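PA1221 (Pseudomonas aeruginosa, PDB 4DG8) belongs to the ANL superfamily, pairing an AMP-binding-enzyme domain, here with adenosine monophosphate bound, with a phosphopantetheine attachment site. Local coordinates at residues I46-G51 against Y86-I91. Residues are numbered along the deposited sequence; the frame is centred on the assembly and turned at random.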
loop_
_atom_site.group_PDB
_atom_site.type_symbol
_atom_site.label_atom_id
_atom_site.label_comp_id
_atom_site.label_asym_id
_atom_site.label_seq_id
_atom_site.Cartn_x
_atom_site.Cartn_y
_atom_site.Cartn_z
ATOM N N ILE A 46 -7.582 17.251 -9.498
ATOM C CA ILE A 46 -7.753 17.095 -8.058
ATOM C C ILE A 46 -9.059 17.758 -7.646
ATOM O O ILE A 46 -9.300 18.907 -7.986
ATOM C CB ILE A 46 -6.629 17.814 -7.273
ATOM C CG1 ILE A 46 -5.238 17.278 -7.621
ATOM C CG2 ILE A 46 -6.858 17.701 -5.782
ATOM C CD1 ILE A 46 -4.117 18.073 -6.930
ATOM N N ARG A 47 -9.877 17.052 -6.879
ATOM C CA ARG A 47 -11.053 17.662 -6.284
ATOM C C ARG A 47 -10.969 17.574 -4.771
ATOM O O ARG A 47 -10.878 16.479 -4.207
ATOM C CB ARG A 47 -12.340 16.976 -6.763
ATOM C CG ARG A 47 -13.585 17.377 -5.936
ATOM C CD ARG A 47 -14.109 18.744 -6.326
ATOM N NE ARG A 47 -14.720 18.666 -7.642
ATOM C CZ ARG A 47 -16.025 18.565 -7.863
ATOM N NH1 ARG A 47 -16.884 18.586 -6.847
ATOM N NH2 ARG A 47 -16.471 18.468 -9.109
ATOM N N ASP A 48 -11.010 18.722 -4.107
ATOM C CA ASP A 48 -10.924 18.742 -2.649
ATOM C C ASP A 48 -11.982 19.672 -2.045
ATOM O O ASP A 48 -12.824 20.197 -2.778
ATOM C CB ASP A 48 -9.491 19.087 -2.202
ATOM C CG ASP A 48 -9.032 20.485 -2.630
ATOM O OD1 ASP A 48 -9.882 21.356 -2.947
ATOM O OD2 ASP A 48 -7.796 20.720 -2.603
ATOM N N ARG A 49 -11.974 19.869 -0.723
ATOM C CA ARG A 49 -13.011 20.714 -0.108
ATOM C C ARG A 49 -12.994 22.179 -0.593
ATOM O O ARG A 49 -14.000 22.896 -0.462
ATOM C CB ARG A 49 -12.963 20.652 1.422
ATOM C CG ARG A 49 -11.703 21.244 2.051
ATOM C CD ARG A 49 -11.575 20.803 3.493
ATOM N NE ARG A 49 -10.791 21.736 4.294
ATOM C CZ ARG A 49 -11.272 22.876 4.792
ATOM N NH1 ARG A 49 -12.532 23.235 4.557
ATOM N NH2 ARG A 49 -10.490 23.667 5.517
ATOM N N PHE A 50 -11.860 22.631 -1.125
ATOM C CA PHE A 50 -11.740 24.022 -1.578
ATOM C C PHE A 50 -12.190 24.255 -3.016
ATOM O O PHE A 50 -12.403 25.396 -3.433
ATOM C CB PHE A 50 -10.295 24.533 -1.426
ATOM C CG PHE A 50 -9.739 24.359 -0.045
ATOM C CD1 PHE A 50 -10.206 25.131 1.006
ATOM C CD2 PHE A 50 -8.757 23.422 0.205
ATOM C CE1 PHE A 50 -9.700 24.960 2.282
ATOM C CE2 PHE A 50 -8.248 23.251 1.477
ATOM C CZ PHE A 50 -8.717 24.021 2.515
ATOM N N GLY A 51 -12.281 23.193 -3.799
ATOM C CA GLY A 51 -12.480 23.406 -5.217
ATOM C C GLY A 51 -11.782 22.352 -6.039
ATOM O O GLY A 51 -11.592 21.228 -5.589
ATOM N N TYR A 86 -4.207 14.090 3.116
ATOM C CA TYR A 86 -4.344 14.348 1.693
ATOM C C TYR A 86 -4.814 15.764 1.431
ATOM O O TYR A 86 -5.841 16.196 1.959
ATOM C CB TYR A 86 -5.239 13.325 0.993
ATOM C CG TYR A 86 -4.458 12.094 0.661
ATOM C CD1 TYR A 86 -4.788 10.869 1.217
ATOM C CD2 TYR A 86 -3.346 12.171 -0.166
ATOM C CE1 TYR A 86 -4.045 9.747 0.943
ATOM C CE2 TYR A 86 -2.593 11.051 -0.449
ATOM C CZ TYR A 86 -2.950 9.839 0.111
ATOM O OH TYR A 86 -2.211 8.714 -0.158
ATOM N N SER A 87 -4.041 16.471 0.609
ATOM C CA SER A 87 -4.379 17.825 0.197
ATOM C C SER A 87 -3.829 18.022 -1.209
ATOM O O SER A 87 -3.008 17.227 -1.674
ATOM C CB SER A 87 -3.748 18.846 1.143
ATOM O OG SER A 87 -2.333 18.839 1.003
ATOM N N ARG A 88 -4.283 19.067 -1.888
ATOM C CA ARG A 88 -3.719 19.396 -3.191
ATOM C C ARG A 88 -2.206 19.635 -3.060
ATOM O O ARG A 88 -1.413 19.261 -3.942
ATOM C CB ARG A 88 -4.458 20.598 -3.813
ATOM C CG ARG A 88 -4.461 21.852 -2.950
ATOM C CD ARG A 88 -5.116 22.996 -3.688
ATOM N NE ARG A 88 -6.570 22.802 -3.802
ATOM C CZ ARG A 88 -7.385 23.621 -4.453
ATOM N NH1 ARG A 88 -6.904 24.706 -5.055
ATOM N NH2 ARG A 88 -8.687 23.357 -4.494
ATOM N N GLU A 89 -1.794 20.227 -1.942
ATOM C CA GLU A 89 -0.361 20.388 -1.669
ATOM C C GLU A 89 0.435 19.067 -1.638
ATOM O O GLU A 89 1.508 18.978 -2.232
ATOM C CB GLU A 89 -0.118 21.133 -0.350
ATOM C CG GLU A 89 -0.427 22.623 -0.402
ATOM C CD GLU A 89 -1.903 22.917 -0.299
ATOM O OE1 GLU A 89 -2.667 22.017 0.116
ATOM O OE2 GLU A 89 -2.293 24.050 -0.631
ATOM N N SER A 90 -0.057 18.047 -0.940
ATOM C CA SER A 90 0.742 16.815 -0.846
ATOM C C SER A 90 0.880 16.107 -2.219
ATOM O O SER A 90 1.974 15.656 -2.602
ATOM C CB SER A 90 0.246 15.889 0.283
ATOM O OG SER A 90 -1.117 15.567 0.137
ATOM N N ILE A 91 -0.219 16.075 -2.966
ATOM C CA ILE A 91 -0.242 15.565 -4.338
ATOM C C ILE A 91 0.771 16.301 -5.235
ATOM O O ILE A 91 1.561 15.683 -5.978
ATOM C CB ILE A 91 -1.668 15.718 -4.959
ATOM C CG1 ILE A 91 -2.730 14.980 -4.131
ATOM C CG2 ILE A 91 -1.669 15.261 -6.426
ATOM C CD1 ILE A 91 -2.483 13.488 -3.965
HETATM O O HOH W 1 -6.445 20.223 -0.590
#
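Strand 44-48 ends against the first turn of helix 88-99, with the CA atoms of Ile46 and Arg88 6.7 Å apart, and a type I turn from Asp48 to Gly51 then leads into strand 51-54. Arg88 grips Asp48 side-on: NE donates to the syn lone pair of OD2 at 2.7 Å, almost straight at 174°, and NH2 donates to OD1 at 2.8 Å. The carboxylate and guanidinium planes lie only 15° apart, the nearly coplanar setting of a bidentate pair; the bend of Arg88 at chi3 (71°) turns NE toward the carboxylate. Aspartate suits the turn because OD1 also accepts from Phe50 N, which comes from above the carboxylate plane and makes an Asx turn. A water donates to Asp48 OD2 and accepts from Arg88 N, linking the acid to the helix start. Gly51, with positive phi, suits a backbone shape that would jam a CB against the preceding carbonyl. Deeper in, Ile46 CD1 packs on Ile91 CG2 at 3.8 Å, and Leu234 touches both isoleucines. Ser87 is the N-cap, its OG accepting from Ser90 N, while Ser90 OG accepts from Ser87 N. A beta-hairpin turn is thus tied by a bidentate salt bridge to a helix N-terminus with a capping box, within the AMP-binding domain.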